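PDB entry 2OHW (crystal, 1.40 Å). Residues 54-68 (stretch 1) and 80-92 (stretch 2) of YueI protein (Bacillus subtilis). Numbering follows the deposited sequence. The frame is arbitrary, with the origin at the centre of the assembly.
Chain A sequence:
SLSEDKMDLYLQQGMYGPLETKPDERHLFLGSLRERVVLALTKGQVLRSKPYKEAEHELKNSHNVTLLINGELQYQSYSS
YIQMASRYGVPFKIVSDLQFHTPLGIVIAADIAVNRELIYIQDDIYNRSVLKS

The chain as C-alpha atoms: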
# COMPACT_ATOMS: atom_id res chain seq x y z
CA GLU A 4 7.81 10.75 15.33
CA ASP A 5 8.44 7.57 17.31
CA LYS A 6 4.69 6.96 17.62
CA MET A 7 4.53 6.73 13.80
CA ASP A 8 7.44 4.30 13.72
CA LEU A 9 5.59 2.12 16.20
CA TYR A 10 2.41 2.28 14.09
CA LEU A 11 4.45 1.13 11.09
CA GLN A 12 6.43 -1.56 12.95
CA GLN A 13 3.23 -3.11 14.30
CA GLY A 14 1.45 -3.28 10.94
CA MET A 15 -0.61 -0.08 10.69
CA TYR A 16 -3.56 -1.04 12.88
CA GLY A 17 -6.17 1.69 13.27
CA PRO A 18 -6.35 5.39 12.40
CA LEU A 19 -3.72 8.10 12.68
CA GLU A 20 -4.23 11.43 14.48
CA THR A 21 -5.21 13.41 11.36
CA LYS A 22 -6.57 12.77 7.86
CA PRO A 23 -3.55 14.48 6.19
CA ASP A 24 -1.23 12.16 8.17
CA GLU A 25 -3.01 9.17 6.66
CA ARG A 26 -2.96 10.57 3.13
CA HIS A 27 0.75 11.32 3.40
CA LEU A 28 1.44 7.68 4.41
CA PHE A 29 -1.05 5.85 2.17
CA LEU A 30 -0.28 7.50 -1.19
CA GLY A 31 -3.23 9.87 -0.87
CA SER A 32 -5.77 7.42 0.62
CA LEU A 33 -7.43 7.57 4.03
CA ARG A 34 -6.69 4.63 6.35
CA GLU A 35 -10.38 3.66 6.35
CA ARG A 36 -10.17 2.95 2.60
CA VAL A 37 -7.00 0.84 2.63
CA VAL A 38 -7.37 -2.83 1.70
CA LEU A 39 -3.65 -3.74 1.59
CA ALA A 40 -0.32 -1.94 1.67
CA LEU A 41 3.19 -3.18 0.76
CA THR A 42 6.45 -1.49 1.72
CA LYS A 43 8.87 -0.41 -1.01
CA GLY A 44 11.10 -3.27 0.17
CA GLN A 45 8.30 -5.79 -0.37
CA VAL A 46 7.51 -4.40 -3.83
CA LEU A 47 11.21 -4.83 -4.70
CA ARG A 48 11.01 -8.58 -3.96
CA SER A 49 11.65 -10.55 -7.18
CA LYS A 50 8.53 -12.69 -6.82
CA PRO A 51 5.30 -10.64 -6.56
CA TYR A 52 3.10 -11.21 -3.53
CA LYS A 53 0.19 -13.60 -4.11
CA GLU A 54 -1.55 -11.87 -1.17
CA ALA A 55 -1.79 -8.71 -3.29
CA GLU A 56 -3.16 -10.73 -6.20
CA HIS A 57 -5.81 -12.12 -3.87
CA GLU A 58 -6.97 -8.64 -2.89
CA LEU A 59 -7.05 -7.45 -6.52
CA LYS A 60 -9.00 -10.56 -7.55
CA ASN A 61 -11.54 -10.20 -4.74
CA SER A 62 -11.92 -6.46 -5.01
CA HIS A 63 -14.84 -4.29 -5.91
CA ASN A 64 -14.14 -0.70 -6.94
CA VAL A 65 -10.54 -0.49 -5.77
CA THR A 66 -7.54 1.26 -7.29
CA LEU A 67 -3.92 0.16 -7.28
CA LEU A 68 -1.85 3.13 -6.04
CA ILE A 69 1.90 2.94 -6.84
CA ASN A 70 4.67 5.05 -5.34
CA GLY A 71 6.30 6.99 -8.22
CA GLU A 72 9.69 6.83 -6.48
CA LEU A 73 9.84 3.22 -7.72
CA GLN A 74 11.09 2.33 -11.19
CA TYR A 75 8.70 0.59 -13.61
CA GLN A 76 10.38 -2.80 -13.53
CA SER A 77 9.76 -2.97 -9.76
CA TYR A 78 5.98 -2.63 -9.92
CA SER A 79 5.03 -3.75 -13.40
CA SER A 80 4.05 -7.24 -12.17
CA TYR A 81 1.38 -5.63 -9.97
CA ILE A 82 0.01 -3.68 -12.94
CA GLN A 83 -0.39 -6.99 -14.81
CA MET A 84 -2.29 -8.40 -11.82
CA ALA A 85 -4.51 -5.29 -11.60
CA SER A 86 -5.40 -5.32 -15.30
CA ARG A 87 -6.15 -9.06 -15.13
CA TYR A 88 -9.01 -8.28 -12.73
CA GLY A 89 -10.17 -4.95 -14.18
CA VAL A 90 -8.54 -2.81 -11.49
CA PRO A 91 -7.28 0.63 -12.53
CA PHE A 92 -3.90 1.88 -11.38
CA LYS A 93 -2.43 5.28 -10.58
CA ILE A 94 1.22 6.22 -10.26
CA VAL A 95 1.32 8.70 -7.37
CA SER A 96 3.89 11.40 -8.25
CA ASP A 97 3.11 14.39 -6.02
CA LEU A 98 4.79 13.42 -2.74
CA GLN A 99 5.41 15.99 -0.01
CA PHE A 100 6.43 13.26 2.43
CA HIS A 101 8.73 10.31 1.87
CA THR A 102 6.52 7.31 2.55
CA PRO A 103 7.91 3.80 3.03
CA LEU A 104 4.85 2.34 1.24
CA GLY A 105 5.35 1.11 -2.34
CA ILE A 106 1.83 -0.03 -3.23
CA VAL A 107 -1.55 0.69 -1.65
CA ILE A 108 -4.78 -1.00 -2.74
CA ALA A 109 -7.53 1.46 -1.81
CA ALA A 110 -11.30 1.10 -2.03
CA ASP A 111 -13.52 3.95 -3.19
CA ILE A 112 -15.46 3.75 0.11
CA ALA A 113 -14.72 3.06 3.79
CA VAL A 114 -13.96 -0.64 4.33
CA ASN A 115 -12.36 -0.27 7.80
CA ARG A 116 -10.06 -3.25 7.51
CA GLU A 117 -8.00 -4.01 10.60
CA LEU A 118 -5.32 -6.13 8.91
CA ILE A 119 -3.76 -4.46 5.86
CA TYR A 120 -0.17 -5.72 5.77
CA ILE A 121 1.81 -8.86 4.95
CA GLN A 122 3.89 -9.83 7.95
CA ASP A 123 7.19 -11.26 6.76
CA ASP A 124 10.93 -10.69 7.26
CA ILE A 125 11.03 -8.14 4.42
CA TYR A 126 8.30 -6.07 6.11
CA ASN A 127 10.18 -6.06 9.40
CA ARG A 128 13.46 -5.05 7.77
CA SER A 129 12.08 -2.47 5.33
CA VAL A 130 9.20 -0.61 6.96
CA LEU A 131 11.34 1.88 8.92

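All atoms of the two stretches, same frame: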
# COMPACT_ATOMS: atom_id res chain seq x y z
N GLU A 54 -0.58 -12.51 -2.05
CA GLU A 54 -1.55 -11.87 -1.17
C GLU A 54 -2.11 -10.60 -1.79
O GLU A 54 -3.28 -10.28 -1.61
CB GLU A 54 -0.94 -11.55 0.19
CG GLU A 54 -0.53 -12.80 0.99
CD GLU A 54 0.89 -13.27 0.73
OE1 GLU A 54 1.53 -12.86 -0.26
OE2 GLU A 54 1.39 -14.09 1.52
N ALA A 55 -1.29 -9.88 -2.56
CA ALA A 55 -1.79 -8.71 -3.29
C ALA A 55 -2.69 -9.14 -4.42
O ALA A 55 -3.73 -8.52 -4.65
CB ALA A 55 -0.63 -7.85 -3.82
N GLU A 56 -2.31 -10.21 -5.12
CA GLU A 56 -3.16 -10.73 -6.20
C GLU A 56 -4.53 -11.12 -5.65
O GLU A 56 -5.55 -10.84 -6.26
CB GLU A 56 -2.52 -11.90 -6.95
CG GLU A 56 -3.43 -12.38 -8.10
CD GLU A 56 -2.72 -13.08 -9.24
OE1 GLU A 56 -1.55 -13.51 -9.08
OE2 GLU A 56 -3.36 -13.23 -10.31
N HIS A 57 -4.55 -11.74 -4.47
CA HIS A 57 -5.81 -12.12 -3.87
C HIS A 57 -6.74 -10.94 -3.66
O HIS A 57 -7.95 -11.02 -3.93
CB HIS A 57 -5.58 -12.83 -2.53
CG HIS A 57 -6.85 -13.28 -1.88
ND1 HIS A 57 -7.52 -12.50 -0.96
CD2 HIS A 57 -7.60 -14.39 -2.06
CE1 HIS A 57 -8.62 -13.13 -0.58
NE2 HIS A 57 -8.70 -14.27 -1.24
N GLU A 58 -6.19 -9.84 -3.15
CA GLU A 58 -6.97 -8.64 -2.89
C GLU A 58 -7.44 -7.97 -4.19
O GLU A 58 -8.55 -7.44 -4.24
CB GLU A 58 -6.18 -7.64 -2.03
CG GLU A 58 -5.96 -8.09 -0.56
CD GLU A 58 -7.22 -8.60 0.14
OE1 GLU A 58 -8.31 -7.98 0.01
OE2 GLU A 58 -7.12 -9.62 0.86
N LEU A 59 -6.61 -7.99 -5.23
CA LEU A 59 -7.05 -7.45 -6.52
C LEU A 59 -8.17 -8.29 -7.15
O LEU A 59 -9.12 -7.75 -7.74
CB LEU A 59 -5.86 -7.31 -7.46
CG LEU A 59 -4.82 -6.30 -7.02
CD1 LEU A 59 -3.56 -6.52 -7.80
CD2 LEU A 59 -5.31 -4.87 -7.19
N LYS A 60 -8.04 -9.60 -7.00
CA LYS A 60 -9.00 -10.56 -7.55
C LYS A 60 -10.36 -10.46 -6.85
O LYS A 60 -11.40 -10.71 -7.46
CB LYS A 60 -8.42 -11.96 -7.36
CG LYS A 60 -9.27 -13.11 -7.86
CD LYS A 60 -8.54 -14.43 -7.67
CE LYS A 60 -9.36 -15.58 -8.25
NZ LYS A 60 -10.67 -15.77 -7.56
N ASN A 61 -10.34 -10.13 -5.56
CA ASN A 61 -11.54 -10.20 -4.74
C ASN A 61 -12.13 -8.83 -4.44
O ASN A 61 -13.07 -8.67 -3.65
CB ASN A 61 -11.24 -11.03 -3.50
CG ASN A 61 -11.27 -12.51 -3.82
OD1 ASN A 61 -12.35 -13.07 -3.94
ND2 ASN A 61 -10.11 -13.13 -4.01
N SER A 62 -11.59 -7.85 -5.17
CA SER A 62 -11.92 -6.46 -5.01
C SER A 62 -13.23 -6.09 -5.68
O SER A 62 -13.71 -6.77 -6.59
CB SER A 62 -10.81 -5.62 -5.63
OG SER A 62 -10.83 -5.70 -7.05
N HIS A 63 -13.81 -5.00 -5.19
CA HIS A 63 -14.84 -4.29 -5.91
C HIS A 63 -14.49 -2.81 -5.77
O HIS A 63 -14.31 -2.32 -4.64
CB HIS A 63 -16.22 -4.63 -5.32
CG HIS A 63 -16.80 -3.57 -4.44
ND1 HIS A 63 -17.78 -2.70 -4.88
CD2 HIS A 63 -16.56 -3.25 -3.15
CE1 HIS A 63 -18.11 -1.88 -3.90
NE2 HIS A 63 -17.39 -2.19 -2.83
N ASN A 64 -14.37 -2.13 -6.90
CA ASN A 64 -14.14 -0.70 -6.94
C ASN A 64 -12.94 -0.29 -6.09
O ASN A 64 -13.04 0.55 -5.19
CB ASN A 64 -15.41 0.06 -6.56
CG ASN A 64 -16.57 -0.21 -7.53
OD1 ASN A 64 -17.73 -0.21 -7.13
ND2 ASN A 64 -16.24 -0.45 -8.79
N VAL A 65 -11.80 -0.91 -6.37
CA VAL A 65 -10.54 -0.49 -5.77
C VAL A 65 -9.63 0.06 -6.86
O VAL A 65 -9.85 -0.17 -8.05
CB VAL A 65 -9.82 -1.63 -4.99
CG1 VAL A 65 -10.69 -2.15 -3.84
CG2 VAL A 65 -9.37 -2.77 -5.92
N THR A 66 -8.60 0.78 -6.41
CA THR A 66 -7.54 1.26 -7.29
C THR A 66 -6.21 0.77 -6.74
O THR A 66 -6.01 0.72 -5.52
CB THR A 66 -7.54 2.79 -7.36
OG1 THR A 66 -8.84 3.25 -7.78
CG2 THR A 66 -6.49 3.32 -8.34
N LEU A 67 -5.30 0.44 -7.64
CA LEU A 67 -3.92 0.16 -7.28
C LEU A 67 -3.10 1.46 -7.33
O LEU A 67 -2.86 2.02 -8.41
CB LEU A 67 -3.35 -0.90 -8.23
CG LEU A 67 -1.85 -1.17 -8.10
CD1 LEU A 67 -1.56 -1.77 -6.75
CD2 LEU A 67 -1.36 -2.08 -9.23
N LEU A 68 -2.68 1.94 -6.16
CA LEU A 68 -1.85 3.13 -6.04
C LEU A 68 -0.38 2.69 -5.93
O LEU A 68 -0.06 1.79 -5.14
CB LEU A 68 -2.22 3.92 -4.78
CG LEU A 68 -3.69 4.38 -4.66
CD1 LEU A 68 -3.90 5.13 -3.35
CD2 LEU A 68 -4.08 5.25 -5.84
N SER A 80 4.78 -5.99 -12.42
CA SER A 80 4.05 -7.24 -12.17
C SER A 80 2.68 -6.97 -11.54
O SER A 80 1.71 -7.67 -11.82
CB SER A 80 4.85 -8.16 -11.26
OG SER A 80 6.02 -8.60 -11.92
N TYR A 81 2.62 -5.96 -10.67
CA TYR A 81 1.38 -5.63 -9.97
C TYR A 81 0.38 -4.99 -10.91
O TYR A 81 -0.83 -5.15 -10.74
CB TYR A 81 1.66 -4.74 -8.75
CG TYR A 81 2.44 -5.52 -7.71
CD1 TYR A 81 1.80 -6.41 -6.86
CD2 TYR A 81 3.83 -5.39 -7.61
CE1 TYR A 81 2.52 -7.16 -5.92
CE2 TYR A 81 4.56 -6.13 -6.68
CZ TYR A 81 3.90 -7.00 -5.84
OH TYR A 81 4.65 -7.72 -4.92
N ILE A 82 0.89 -4.27 -11.92
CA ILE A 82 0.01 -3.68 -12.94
C ILE A 82 -0.64 -4.79 -13.76
O ILE A 82 -1.83 -4.70 -14.09
CB ILE A 82 0.79 -2.70 -13.84
CG1 ILE A 82 1.10 -1.41 -13.05
CG2 ILE A 82 0.03 -2.43 -15.16
CD1 ILE A 82 1.93 -0.36 -13.82
N GLN A 83 0.14 -5.83 -14.08
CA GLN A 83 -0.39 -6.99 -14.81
C GLN A 83 -1.51 -7.64 -14.01
O GLN A 83 -2.55 -8.00 -14.58
CB GLN A 83 0.71 -8.02 -15.08
CG GLN A 83 1.93 -7.49 -15.86
CD GLN A 83 1.64 -7.31 -17.34
OE1 GLN A 83 1.07 -8.18 -17.98
NE2 GLN A 83 2.06 -6.17 -17.89
N MET A 84 -1.29 -7.80 -12.70
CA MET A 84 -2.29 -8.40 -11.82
C MET A 84 -3.55 -7.54 -11.79
O MET A 84 -4.67 -8.05 -11.90
CB MET A 84 -1.76 -8.53 -10.38
CG MET A 84 -0.59 -9.46 -10.16
SD MET A 84 -0.06 -9.45 -8.38
CE MET A 84 -0.86 -7.99 -7.76
N ALA A 85 -3.37 -6.22 -11.65
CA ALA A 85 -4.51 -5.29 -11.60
C ALA A 85 -5.33 -5.39 -12.89
O ALA A 85 -6.55 -5.56 -12.85
CB ALA A 85 -4.03 -3.84 -11.34
N SER A 86 -4.67 -5.29 -14.04
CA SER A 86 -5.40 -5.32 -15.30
C SER A 86 -6.14 -6.63 -15.52
O SER A 86 -7.25 -6.62 -16.08
CB SER A 86 -4.45 -4.98 -16.46
OG SER A 86 -3.99 -3.64 -16.29
N ARG A 87 -5.54 -7.73 -15.05
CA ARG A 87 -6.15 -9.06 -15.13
C ARG A 87 -7.55 -9.08 -14.52
O ARG A 87 -8.44 -9.78 -15.00
CB ARG A 87 -5.25 -10.07 -14.41
CG ARG A 87 -5.72 -11.53 -14.42
CD ARG A 87 -4.63 -12.43 -13.82
NE ARG A 87 -3.34 -12.21 -14.49
CZ ARG A 87 -2.14 -12.22 -13.89
NH1 ARG A 87 -2.02 -12.45 -12.59
NH2 ARG A 87 -1.06 -12.00 -14.62
N TYR A 88 -7.75 -8.29 -13.46
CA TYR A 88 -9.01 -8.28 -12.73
C TYR A 88 -9.80 -6.98 -12.89
O TYR A 88 -10.76 -6.71 -12.15
CB TYR A 88 -8.73 -8.60 -11.24
CG TYR A 88 -7.99 -9.90 -11.07
CD1 TYR A 88 -8.61 -11.12 -11.40
CD2 TYR A 88 -6.67 -9.93 -10.62
CE1 TYR A 88 -7.94 -12.31 -11.27
CE2 TYR A 88 -5.99 -11.13 -10.49
CZ TYR A 88 -6.64 -12.31 -10.82
OH TYR A 88 -5.97 -13.50 -10.70
N GLY A 89 -9.42 -6.16 -13.88
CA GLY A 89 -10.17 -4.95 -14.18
C GLY A 89 -9.99 -3.83 -13.18
O GLY A 89 -10.87 -2.97 -13.05
N VAL A 90 -8.84 -3.83 -12.49
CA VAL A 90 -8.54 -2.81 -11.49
C VAL A 90 -7.67 -1.72 -12.10
O VAL A 90 -6.59 -2.02 -12.63
CB VAL A 90 -7.80 -3.43 -10.27
CG1 VAL A 90 -7.36 -2.35 -9.26
CG2 VAL A 90 -8.68 -4.45 -9.57
N PRO A 91 -8.11 -0.46 -12.01
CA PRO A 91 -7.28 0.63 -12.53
C PRO A 91 -6.08 0.87 -11.63
O PRO A 91 -6.10 0.51 -10.46
CB PRO A 91 -8.23 1.83 -12.50
CG PRO A 91 -9.17 1.53 -11.41
CD PRO A 91 -9.37 0.03 -11.43
N PHE A 92 -5.04 1.48 -12.19
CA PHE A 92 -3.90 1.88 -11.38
C PHE A 92 -3.57 3.35 -11.56
O PHE A 92 -3.91 3.97 -12.59
CB PHE A 92 -2.68 1.02 -11.69
CG PHE A 92 -2.09 1.23 -13.06
CD1 PHE A 92 -1.09 2.18 -13.25
CD2 PHE A 92 -2.49 0.46 -14.14
CE1 PHE A 92 -0.53 2.39 -14.50
CE2 PHE A 92 -1.92 0.67 -15.42
CZ PHE A 92 -0.95 1.62 -15.58

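How do the two backbones lie against each other? Each stretch runs from a helix through a turn toward a strand, and the two follow similar paths. The helices, 54-60 and 80-87, point nearly the same way, at 27° to each other, with axes that approach to 9.1 Å. Strand 65-68 runs back at 168° to helix 80-87; Leu67 packs against that helix, and the strand's edge meets the end of stretch 2. Together the two stretches bury 764 Å².

What does the first helix offer its neighbour? CB of Ala55 points toward stretch 2 and lies 3.8 Å from CE1 of Tyr81, at the edge of the ring, and 3.9 Å from CE of Met84. Glu56 starts out sideways, but its extended side chain carries the carboxylate to stretch 2. There OE2 of Glu56 receives two hydrogen bonds: one from NH1 of Arg87 at 2.8 Å, which is also a salt bridge, and one from OH of Tyr88 at 2.7 Å. One carboxylate oxygen thus accepts from both Arg87 and Tyr88.

How is the middle of the contact filled? Leu59 points toward stretch 2, and its CD1 lies just 3.1 Å from CE of Met84, a very tight apolar contact. Its CD2 is 3.9 Å from CG1 of Val90, so the leucine bridges the helix and the segment beyond it. Lys60 uses its aliphatic part instead of its charge: CB sits 3.9 Å from the centroid of the Tyr88 ring, almost directly over the face, in a CH-pi contact, while the end of the chain leads away. Past the helix, Ser62 donates from OG to O of Leu59 at 2.8 Å.

How does the strand complete the pairing? Val65 packs its CG2 3.9 Å from CG1 of Val90, extending the apolar cluster. Thr66 brings CG2 within 3.5 Å of O of Pro91, and that oxygen accepts a nearly straight hydrogen bond from N of Leu67 at 2.9 Å. This bond anchors the parallel bridge between Leu67 and Phe92, where CA of Phe92 also makes a CA-H...O contact with O of Leu67 at 3.1 Å. The side chains of the bridged pair share one face of the sheet, with CB of Leu67 4.0 Å from CB of Phe92. Leu67 also reaches back to the helix, placing CD2 3.8 Å from CB of Ala85 and 4.1 Å from CB of Tyr81.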